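Local coordinates for protein ADP-ribosylating toxin CARDS (Mycoplasma pneumoniae, PDB 4TLV) that transfers ADP-ribose from NAD(+) to multiple target proteins and causes vacuolization and cytopathic damage in mammalian cells, at residues N490-L498 with D521-S529; P18-T28 with G139-A149. One frame throughout, in Å; residues are numbered along the deposited sequence.

Interaction 1: residues N490-L498 with D521-S529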
loop_
_atom_site.group_PDB
_atom_site.type_symbol
_atom_site.label_atom_id
_atom_site.label_comp_id
_atom_site.label_asym_id
_atom_site.label_seq_id
_atom_site.Cartn_x
_atom_site.Cartn_y
_atom_site.Cartn_z
ATOM N N ASN A 490 20.836 -4.197 11.640
ATOM C CA ASN A 490 21.691 -4.842 10.654
ATOM C C ASN A 490 20.896 -5.195 9.402
ATOM O O ASN A 490 20.117 -6.141 9.412
ATOM C CB ASN A 490 22.322 -6.096 11.258
ATOM C CG ASN A 490 23.319 -5.771 12.366
ATOM O OD1 ASN A 490 24.446 -5.362 12.095
ATOM N ND2 ASN A 490 22.897 -5.935 13.620
ATOM N N VAL A 491 21.104 -4.421 8.338
ATOM C CA VAL A 491 20.369 -4.592 7.083
ATOM C C VAL A 491 21.358 -4.754 5.928
ATOM O O VAL A 491 22.317 -3.986 5.816
ATOM C CB VAL A 491 19.438 -3.381 6.834
ATOM C CG1 VAL A 491 18.737 -3.491 5.469
ATOM C CG2 VAL A 491 18.393 -3.268 7.958
ATOM N N PHE A 492 21.126 -5.760 5.075
ATOM C CA PHE A 492 22.042 -6.077 3.976
ATOM C C PHE A 492 21.345 -6.020 2.625
ATOM O O PHE A 492 20.231 -6.531 2.489
ATOM C CB PHE A 492 22.633 -7.478 4.173
ATOM C CG PHE A 492 23.397 -7.628 5.460
ATOM C CD1 PHE A 492 22.727 -7.856 6.654
ATOM C CD2 PHE A 492 24.776 -7.525 5.476
ATOM C CE1 PHE A 492 23.426 -7.999 7.837
ATOM C CE2 PHE A 492 25.480 -7.652 6.663
ATOM C CZ PHE A 492 24.804 -7.881 7.841
ATOM N N PHE A 493 22.028 -5.448 1.634
ATOM C CA PHE A 493 21.462 -5.182 0.305
ATOM C C PHE A 493 22.063 -6.065 -0.793
ATOM O O PHE A 493 23.276 -6.327 -0.811
ATOM C CB PHE A 493 21.683 -3.717 -0.053
ATOM C CG PHE A 493 20.951 -2.759 0.854
ATOM C CD1 PHE A 493 21.466 -2.426 2.103
ATOM C CD2 PHE A 493 19.736 -2.220 0.468
ATOM C CE1 PHE A 493 20.779 -1.545 2.944
ATOM C CE2 PHE A 493 19.040 -1.348 1.298
ATOM C CZ PHE A 493 19.565 -1.005 2.537
ATOM N N LEU A 494 21.212 -6.497 -1.713
ATOM C CA LEU A 494 21.608 -7.416 -2.776
ATOM C C LEU A 494 22.426 -6.655 -3.797
ATOM O O LEU A 494 21.976 -5.638 -4.336
ATOM C CB LEU A 494 20.361 -8.039 -3.429
ATOM C CG LEU A 494 20.617 -9.062 -4.550
ATOM C CD1 LEU A 494 21.405 -10.248 -3.998
ATOM C CD2 LEU A 494 19.320 -9.524 -5.162
ATOM N N HIS A 495 23.649 -7.122 -4.045
ATOM C CA HIS A 495 24.586 -6.396 -4.893
ATOM C C HIS A 495 25.090 -7.233 -6.077
ATOM O O HIS A 495 25.577 -8.355 -5.898
ATOM C CB HIS A 495 25.782 -5.907 -4.057
ATOM C CG HIS A 495 26.777 -5.103 -4.834
ATOM N ND1 HIS A 495 28.093 -5.486 -4.975
ATOM C CD2 HIS A 495 26.651 -3.938 -5.515
ATOM C CE1 HIS A 495 28.738 -4.592 -5.705
ATOM N NE2 HIS A 495 27.885 -3.642 -6.046
ATOM N N ASN A 496 24.997 -6.672 -7.279
ATOM C CA ASN A 496 25.494 -7.345 -8.476
ATOM C C ASN A 496 26.988 -7.077 -8.613
ATOM O O ASN A 496 27.423 -5.976 -8.345
ATOM C CB ASN A 496 24.772 -6.815 -9.714
ATOM C CG ASN A 496 25.460 -7.222 -11.014
ATOM O OD1 ASN A 496 25.336 -8.481 -11.363
ATOM N ND2 ASN A 496 26.097 -6.406 -11.688
ATOM N N LYS A 497 27.768 -8.076 -9.018
ATOM C CA LYS A 497 29.215 -7.870 -9.228
ATOM C C LYS A 497 29.592 -8.016 -10.703
ATOM O O LYS A 497 30.621 -7.503 -11.153
ATOM C CB LYS A 497 30.029 -8.865 -8.402
ATOM C CG LYS A 497 29.849 -8.713 -6.903
ATOM C CD LYS A 497 30.414 -9.911 -6.147
ATOM C CE LYS A 497 31.920 -10.007 -6.299
ATOM N NZ LYS A 497 32.515 -10.885 -5.239
ATOM N N LEU A 498 28.746 -8.724 -11.443
ATOM C CA LEU A 498 28.987 -9.016 -12.858
ATOM C C LEU A 498 28.949 -7.787 -13.757
ATOM O O LEU A 498 28.036 -6.959 -13.671
ATOM C CB LEU A 498 27.963 -10.034 -13.367
ATOM C CG LEU A 498 28.019 -10.407 -14.855
ATOM C CD1 LEU A 498 29.283 -11.229 -15.142
ATOM C CD2 LEU A 498 26.777 -11.186 -15.265
ATOM N N ASP A 521 23.731 4.024 -7.722
ATOM C CA ASP A 521 24.491 2.846 -8.134
ATOM C C ASP A 521 23.574 1.724 -8.604
ATOM O O ASP A 521 22.934 1.040 -7.796
ATOM C CB ASP A 521 25.374 2.359 -6.987
ATOM C CG ASP A 521 26.306 1.218 -7.397
ATOM O OD1 ASP A 521 26.154 0.657 -8.505
ATOM O OD2 ASP A 521 27.204 0.883 -6.600
ATOM N N GLU A 522 23.530 1.525 -9.917
ATOM C CA GLU A 522 22.611 0.548 -10.496
ATOM C C GLU A 522 22.929 -0.906 -10.164
ATOM O O GLU A 522 22.086 -1.772 -10.358
ATOM C CB GLU A 522 22.469 0.757 -12.003
ATOM C CG GLU A 522 21.896 2.116 -12.346
ATOM C CD GLU A 522 21.576 2.253 -13.810
ATOM O OE1 GLU A 522 21.765 1.270 -14.548
ATOM O OE2 GLU A 522 21.140 3.342 -14.222
ATOM N N ASN A 523 24.130 -1.175 -9.653
ATOM C CA ASN A 523 24.452 -2.528 -9.201
ATOM C C ASN A 523 23.699 -2.946 -7.944
ATOM O O ASN A 523 23.730 -4.107 -7.563
ATOM C CB ASN A 523 25.952 -2.690 -8.983
ATOM C CG ASN A 523 26.722 -2.614 -10.268
ATOM O OD1 ASN A 523 26.487 -3.401 -11.182
ATOM N ND2 ASN A 523 27.648 -1.663 -10.354
ATOM N N PHE A 524 23.004 -2.005 -7.317
ATOM C CA PHE A 524 22.153 -2.350 -6.178
ATOM C C PHE A 524 20.673 -2.286 -6.573
ATOM O O PHE A 524 19.800 -2.500 -5.721
ATOM C CB PHE A 524 22.370 -1.380 -5.009
ATOM C CG PHE A 524 23.649 -1.613 -4.228
ATOM C CD1 PHE A 524 23.696 -2.555 -3.217
ATOM C CD2 PHE A 524 24.777 -0.849 -4.480
ATOM C CE1 PHE A 524 24.857 -2.761 -2.487
ATOM C CE2 PHE A 524 25.949 -1.045 -3.755
ATOM C CZ PHE A 524 25.988 -1.999 -2.759
ATOM N N LYS A 525 20.400 -1.962 -7.838
ATOM C CA LYS A 525 19.015 -1.842 -8.331
ATOM C C LYS A 525 18.531 -3.054 -9.128
ATOM O O LYS A 525 19.219 -3.522 -10.041
ATOM C CB LYS A 525 18.859 -0.560 -9.159
ATOM C CG LYS A 525 19.220 0.698 -8.374
ATOM C CD LYS A 525 18.759 1.943 -9.086
ATOM C CE LYS A 525 18.967 3.165 -8.187
ATOM N NZ LYS A 525 18.619 4.393 -8.932
ATOM N N TRP A 526 17.326 -3.532 -8.799
ATOM C CA TRP A 526 16.765 -4.736 -9.405
ATOM C C TRP A 526 15.315 -4.513 -9.831
ATOM O O TRP A 526 14.626 -3.648 -9.292
ATOM C CB TRP A 526 16.828 -5.903 -8.419
ATOM C CG TRP A 526 18.198 -6.156 -7.924
ATOM C CD1 TRP A 526 18.824 -5.531 -6.880
ATOM C CD2 TRP A 526 19.140 -7.083 -8.464
ATOM N NE1 TRP A 526 20.103 -6.016 -6.739
ATOM C CE2 TRP A 526 20.321 -6.977 -7.695
ATOM C CE3 TRP A 526 19.102 -8.001 -9.520
ATOM C CZ2 TRP A 526 21.455 -7.758 -7.947
ATOM C CZ3 TRP A 526 20.236 -8.785 -9.770
ATOM C CH2 TRP A 526 21.392 -8.651 -8.989
ATOM N N TYR A 527 14.857 -5.301 -10.798
ATOM C CA TYR A 527 13.447 -5.262 -11.189
ATOM C C TYR A 527 12.943 -6.659 -11.513
ATOM O O TYR A 527 13.732 -7.576 -11.774
ATOM C CB TYR A 527 13.224 -4.308 -12.368
ATOM C CG TYR A 527 13.903 -4.751 -13.643
ATOM C CD1 TYR A 527 15.254 -4.493 -13.862
ATOM C CD2 TYR A 527 13.195 -5.433 -14.628
ATOM C CE1 TYR A 527 15.881 -4.904 -15.047
ATOM C CE2 TYR A 527 13.808 -5.847 -15.808
ATOM C CZ TYR A 527 15.149 -5.580 -16.007
ATOM O OH TYR A 527 15.752 -5.994 -17.178
ATOM N N PHE A 528 11.623 -6.824 -11.471
ATOM C CA PHE A 528 10.996 -8.126 -11.673
ATOM C C PHE A 528 10.429 -8.226 -13.086
ATOM O O PHE A 528 9.983 -7.218 -13.652
ATOM C CB PHE A 528 9.874 -8.333 -10.644
ATOM C CG PHE A 528 10.354 -8.279 -9.213
ATOM C CD1 PHE A 528 10.557 -7.058 -8.583
ATOM C CD2 PHE A 528 10.607 -9.452 -8.511
ATOM C CE1 PHE A 528 11.013 -6.999 -7.269
ATOM C CE2 PHE A 528 11.064 -9.410 -7.194
ATOM C CZ PHE A 528 11.270 -8.184 -6.573
ATOM N N SER A 529 10.460 -9.438 -13.643
ATOM C CA SER A 529 9.990 -9.702 -15.013
ATOM C C SER A 529 9.089 -10.912 -15.052
ATOM O O SER A 529 9.420 -11.952 -14.487
ATOM C CB SER A 529 11.166 -9.989 -15.963
ATOM O OG SER A 529 12.098 -8.931 -15.967
HETATM O O HOH W 1 19.909 -3.832 -3.535
HETATM O O HOH W 2 28.597 -1.314 -7.000
#

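Interaction 2: residues P18-T28 with G139-A149. With SO4 (sulfate ion), chain G.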
loop_
_atom_site.group_PDB
_atom_site.type_symbol
_atom_site.label_atom_id
_atom_site.label_comp_id
_atom_site.label_asym_id
_atom_site.label_seq_id
_atom_site.Cartn_x
_atom_site.Cartn_y
_atom_site.Cartn_z
ATOM N N PRO A 18 -27.319 6.318 -5.841
ATOM C CA PRO A 18 -27.547 4.948 -6.311
ATOM C C PRO A 18 -28.649 4.867 -7.362
ATOM O O PRO A 18 -28.600 4.001 -8.244
ATOM C CB PRO A 18 -27.932 4.207 -5.030
ATOM C CG PRO A 18 -27.203 4.943 -3.959
ATOM C CD PRO A 18 -27.283 6.396 -4.373
ATOM N N GLU A 19 -29.626 5.767 -7.295
ATOM C CA GLU A 19 -30.685 5.729 -8.289
ATOM C C GLU A 19 -30.071 5.788 -9.686
ATOM O O GLU A 19 -30.473 5.045 -10.584
ATOM C CB GLU A 19 -31.683 6.873 -8.090
ATOM C CG GLU A 19 -32.816 6.859 -9.113
ATOM C CD GLU A 19 -33.628 8.144 -9.109
ATOM O OE1 GLU A 19 -33.471 8.946 -8.161
ATOM O OE2 GLU A 19 -34.418 8.355 -10.057
ATOM N N GLU A 20 -29.085 6.658 -9.873
ATOM C CA GLU A 20 -28.436 6.770 -11.179
ATOM C C GLU A 20 -27.457 5.619 -11.468
ATOM O O GLU A 20 -27.511 4.990 -12.524
ATOM C CB GLU A 20 -27.688 8.093 -11.288
ATOM C CG GLU A 20 -27.112 8.334 -12.675
ATOM C CD GLU A 20 -26.277 9.607 -12.749
ATOM O OE1 GLU A 20 -26.394 10.472 -11.844
ATOM O OE2 GLU A 20 -25.503 9.740 -13.719
ATOM N N ILE A 21 -26.551 5.369 -10.531
ATOM C CA ILE A 21 -25.498 4.367 -10.720
ATOM C C ILE A 21 -26.048 2.946 -10.842
ATOM O O ILE A 21 -25.594 2.174 -11.685
ATOM C CB ILE A 21 -24.475 4.415 -9.565
ATOM C CG1 ILE A 21 -23.852 5.819 -9.445
ATOM C CG2 ILE A 21 -23.403 3.312 -9.733
ATOM C CD1 ILE A 21 -23.210 6.332 -10.735
ATOM N N PHE A 22 -27.010 2.595 -9.989
ATOM C CA PHE A 22 -27.608 1.257 -10.006
ATOM C C PHE A 22 -28.256 0.973 -11.354
ATOM O O PHE A 22 -28.376 -0.176 -11.758
ATOM C CB PHE A 22 -28.644 1.066 -8.883
ATOM C CG PHE A 22 -28.043 0.825 -7.510
ATOM C CD1 PHE A 22 -26.668 0.859 -7.306
ATOM C CD2 PHE A 22 -28.870 0.568 -6.418
ATOM C CE1 PHE A 22 -26.121 0.626 -6.029
ATOM C CE2 PHE A 22 -28.350 0.349 -5.153
ATOM C CZ PHE A 22 -26.968 0.374 -4.949
ATOM N N GLU A 23 -28.656 2.031 -12.050
ATOM C CA GLU A 23 -29.320 1.886 -13.338
ATOM C C GLU A 23 -28.365 1.977 -14.531
ATOM O O GLU A 23 -28.536 1.272 -15.522
ATOM C CB GLU A 23 -30.426 2.935 -13.487
ATOM C CG GLU A 23 -30.896 3.080 -14.925
ATOM C CD GLU A 23 -32.329 3.536 -15.032
ATOM O OE1 GLU A 23 -32.734 4.414 -14.239
ATOM O OE2 GLU A 23 -33.048 3.013 -15.912
ATOM N N HIS A 24 -27.359 2.841 -14.430
ATOM C CA HIS A 24 -26.501 3.145 -15.573
ATOM C C HIS A 24 -25.035 2.726 -15.459
ATOM O O HIS A 24 -24.307 2.835 -16.439
ATOM C CB HIS A 24 -26.540 4.640 -15.875
ATOM C CG HIS A 24 -27.908 5.143 -16.201
ATOM N ND1 HIS A 24 -28.532 4.868 -17.398
ATOM C CD2 HIS A 24 -28.776 5.895 -15.486
ATOM C CE1 HIS A 24 -29.729 5.429 -17.406
ATOM N NE2 HIS A 24 -29.900 6.060 -16.258
ATOM N N GLY A 25 -24.595 2.285 -14.283
ATOM C CA GLY A 25 -23.178 2.007 -14.081
ATOM C C GLY A 25 -22.351 3.287 -14.071
ATOM O O GLY A 25 -22.858 4.358 -13.732
ATOM N N PHE A 26 -21.071 3.185 -14.433
ATOM C CA PHE A 26 -20.198 4.354 -14.483
ATOM C C PHE A 26 -19.711 4.600 -15.906
ATOM O O PHE A 26 -19.322 3.675 -16.603
ATOM C CB PHE A 26 -18.980 4.153 -13.571
ATOM C CG PHE A 26 -19.320 4.036 -12.113
ATOM C CD1 PHE A 26 -19.471 5.179 -11.330
ATOM C CD2 PHE A 26 -19.496 2.792 -11.528
ATOM C CE1 PHE A 26 -19.791 5.079 -9.994
ATOM C CE2 PHE A 26 -19.817 2.678 -10.175
ATOM C CZ PHE A 26 -19.956 3.825 -9.407
ATOM N N SER A 27 -19.715 5.854 -16.328
ATOM C CA SER A 27 -19.270 6.201 -17.678
ATOM C C SER A 27 -17.873 6.788 -17.635
ATOM O O SER A 27 -17.445 7.283 -16.593
ATOM C CB SER A 27 -20.234 7.220 -18.304
ATOM O OG SER A 27 -21.495 6.616 -18.550
ATOM N N THR A 28 -17.159 6.752 -18.759
ATOM C CA THR A 28 -15.795 7.274 -18.796
ATOM C C THR A 28 -15.794 8.792 -18.981
ATOM O O THR A 28 -16.779 9.372 -19.436
ATOM C CB THR A 28 -15.001 6.667 -19.969
ATOM O OG1 THR A 28 -15.542 7.156 -21.201
ATOM C CG2 THR A 28 -15.083 5.126 -19.954
ATOM N N GLY A 139 -12.548 1.182 -19.873
ATOM C CA GLY A 139 -13.871 1.586 -20.332
ATOM C C GLY A 139 -14.980 1.568 -19.294
ATOM O O GLY A 139 -14.733 1.388 -18.095
ATOM N N PRO A 140 -16.223 1.751 -19.752
ATOM C CA PRO A 140 -17.399 1.884 -18.890
ATOM C C PRO A 140 -17.641 0.676 -17.988
ATOM O O PRO A 140 -17.306 -0.459 -18.338
ATOM C CB PRO A 140 -18.568 1.985 -19.894
ATOM C CG PRO A 140 -17.940 2.433 -21.161
ATOM C CD PRO A 140 -16.578 1.815 -21.181
ATOM N N ILE A 141 -18.257 0.928 -16.841
ATOM C CA ILE A 141 -18.636 -0.139 -15.928
ATOM C C ILE A 141 -20.145 -0.287 -15.986
ATOM O O ILE A 141 -20.856 0.679 -15.749
ATOM C CB ILE A 141 -18.217 0.180 -14.473
ATOM C CG1 ILE A 141 -16.694 0.317 -14.379
ATOM C CG2 ILE A 141 -18.708 -0.932 -13.520
ATOM C CD1 ILE A 141 -16.205 0.715 -12.983
ATOM N N ALA A 142 -20.617 -1.488 -16.316
ATOM C CA ALA A 142 -22.049 -1.753 -16.435
ATOM C C ALA A 142 -22.761 -1.729 -15.085
ATOM O O ALA A 142 -22.174 -2.077 -14.062
ATOM C CB ALA A 142 -22.271 -3.088 -17.097
ATOM N N ALA A 143 -24.044 -1.357 -15.091
ATOM C CA ALA A 143 -24.836 -1.373 -13.859
ATOM C C ALA A 143 -24.812 -2.749 -13.192
ATOM O O ALA A 143 -24.818 -2.862 -11.961
ATOM C CB ALA A 143 -26.280 -0.947 -14.153
ATOM N N ALA A 144 -24.797 -3.798 -14.011
ATOM C CA ALA A 144 -24.808 -5.169 -13.509
ATOM C C ALA A 144 -23.613 -5.551 -12.622
ATOM O O ALA A 144 -23.711 -6.514 -11.859
ATOM C CB ALA A 144 -24.961 -6.170 -14.669
ATOM N N ASN A 145 -22.504 -4.811 -12.718
ATOM C CA ASN A 145 -21.344 -5.045 -11.846
ATOM C C ASN A 145 -21.520 -4.451 -10.438
ATOM O O ASN A 145 -20.805 -4.829 -9.515
ATOM C CB ASN A 145 -20.052 -4.444 -12.444
ATOM C CG ASN A 145 -19.530 -5.222 -13.641
ATOM O OD1 ASN A 145 -20.277 -5.200 -14.742
ATOM N ND2 ASN A 145 -18.444 -5.820 -13.580
ATOM N N VAL A 146 -22.440 -3.501 -10.283
ATOM C CA VAL A 146 -22.505 -2.728 -9.039
ATOM C C VAL A 146 -23.433 -3.422 -8.046
ATOM O O VAL A 146 -24.646 -3.527 -8.278
ATOM C CB VAL A 146 -22.973 -1.275 -9.292
ATOM C CG1 VAL A 146 -22.944 -0.459 -7.993
ATOM C CG2 VAL A 146 -22.092 -0.603 -10.345
ATOM N N ARG A 147 -22.865 -3.944 -6.965
ATOM C CA ARG A 147 -23.663 -4.750 -6.051
ATOM C C ARG A 147 -24.359 -3.928 -4.979
ATOM O O ARG A 147 -25.531 -4.167 -4.686
ATOM C CB ARG A 147 -22.837 -5.856 -5.386
ATOM C CG ARG A 147 -23.687 -6.766 -4.465
ATOM C CD ARG A 147 -22.974 -8.067 -4.081
ATOM N NE ARG A 147 -22.036 -7.868 -2.971
ATOM C CZ ARG A 147 -21.499 -8.859 -2.273
ATOM N NH1 ARG A 147 -21.806 -10.126 -2.568
ATOM N NH2 ARG A 147 -20.665 -8.597 -1.280
ATOM N N SER A 148 -23.633 -2.979 -4.386
ATOM C CA SER A 148 -24.124 -2.289 -3.184
ATOM C C SER A 148 -23.666 -0.841 -3.138
ATOM O O SER A 148 -22.733 -0.450 -3.842
ATOM C CB SER A 148 -23.605 -2.990 -1.920
ATOM O OG SER A 148 -23.817 -4.392 -1.982
ATOM N N ALA A 149 -24.310 -0.053 -2.281
ATOM C CA ALA A 149 -23.862 1.306 -1.991
ATOM C C ALA A 149 -24.107 1.637 -0.521
ATOM O O ALA A 149 -25.026 1.086 0.087
ATOM C CB ALA A 149 -24.583 2.293 -2.868
HETATM S S SO4 G . -19.017 -12.188 -0.929
HETATM O O1 SO4 G . -20.185 -12.415 -1.776
HETATM O O2 SO4 G . -18.882 -13.249 0.085
HETATM O O3 SO4 G . -17.825 -12.198 -1.770
HETATM O O4 SO4 G . -19.161 -10.889 -0.242
HETATM O O HOH W 3 -22.076 2.509 -17.926
#

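Interaction 1: residues N490-L498 with D521-S529
Asn523, Phe524 and Trp526 pack across residues 493-496 in the C-terminal beta-trefoil domain, D3, at the turn that leads into strand 526-529. Ahead of them, Asp521 reaches His495 through a water, which bonds to His495 NE2 and donates to Asp521 OD2; the other ring nitrogen, ND1, is taken by Glu510. With Glu510 bonded directly and Asp521 through the water, the two carboxylates may favour a protonated imidazole. Asp521 OD1 accepts from the backbone N of Asn523, an Asx turn that opens the 3-10 segment 522-524.

Asn523 then grips Asn496 twice. Its carbonyl O receives the backbone N of Asn496 at 2.9 Å in an almost straight bond of 178°, and its OD1 takes Asn496 ND2 at 3.1 Å. The two amide planes are only modestly inclined, with OD1 in the plane of the Asn496 amide. Asn496 ND2 also donates to Leu498 O, while its OD1 is bonded to Ser569, so the buried amide is fixed in rotation.

Phe524 follows, with CD2 of His495 3.4 Å above the middle of its ring. The rings are inclined at 34°, and the His495 side chain reaches this place because its CG is anti to the backbone N (chi1 -178°). CD1 of Phe524 also touches CB of Phe493.

Trp526 closes the contact. CD2 of Leu494 sits over one face of the indole in a CH-pi contact, 4.0 Å from the centroid of the five-membered ring, while NE1 donates to Leu494 O at 3.1 Å, reaching that oxygen from above its carbonyl plane.

Interaction 2: residues P18-T28 with G139-A149
Phe26 and Ile141 form a single antiparallel, hydrogen-bonded bridge, while helix 18-24 runs nearly antiparallel (168°) to strand 146-149. Gly25, leaving the helix with positive phi, brings its CA within 3.2 Å of Ile141 O in a CA-H...O contact; its lack of a side chain lets the two backbones come this close. Ala143 CB packs against the last turn of the helix, 3.3 Å from Phe22 O.

Val146 splits its branches between two rings: CG1 meets CE1 of Phe22 and CG2 meets CE2 of Phe26. Phe22 points away from residues 139-149 at its base, yet the far end of its ring comes back to them, with CZ 3.7 Å from Ala149 CB; Pro18 CB lies over the centre of one ring face. The Phe26 side chain runs alongside that of Ile141. Arg147, salt-bridged to Glu82, holds with NH1 and NH2 two oxygens of a sulfate, probably from the crystallisation liquor.

This is part of the ADP-ribosyltransferase domain. Helix 18-24 lies against the five-stranded antiparallel sheet, where Tyr81 of strand 76-84 touches Pro18, Ile21 and Ala149 and meets Phe26 edge-to-face; Ile50 of strand 49-53 packs on Phe26, Thr28 and Ile141.

After strand 9-14 the chain enters helix 18-24 and the turn that follows it, then makes 110 residues of helices, strands and loops before 139-149 returns to close interaction 2 within the mono-ADP-ribosyltransferase domain. It next runs through the D2 trefoil into D3, where interaction 1 closes a much shorter loop of 22 residues between 490-498 and 521-529. The two loops follow in series and neither nest nor cross. The centres of interaction 1 and interaction 2 lie about 45 Å apart, on opposite sides of the chain's centre. Interaction 2 ties the first helix to a central strand of the catalytic domain's sheet, and interaction 1 ties strand 490-495 to the 3-10 turn that leads into strand 526-529.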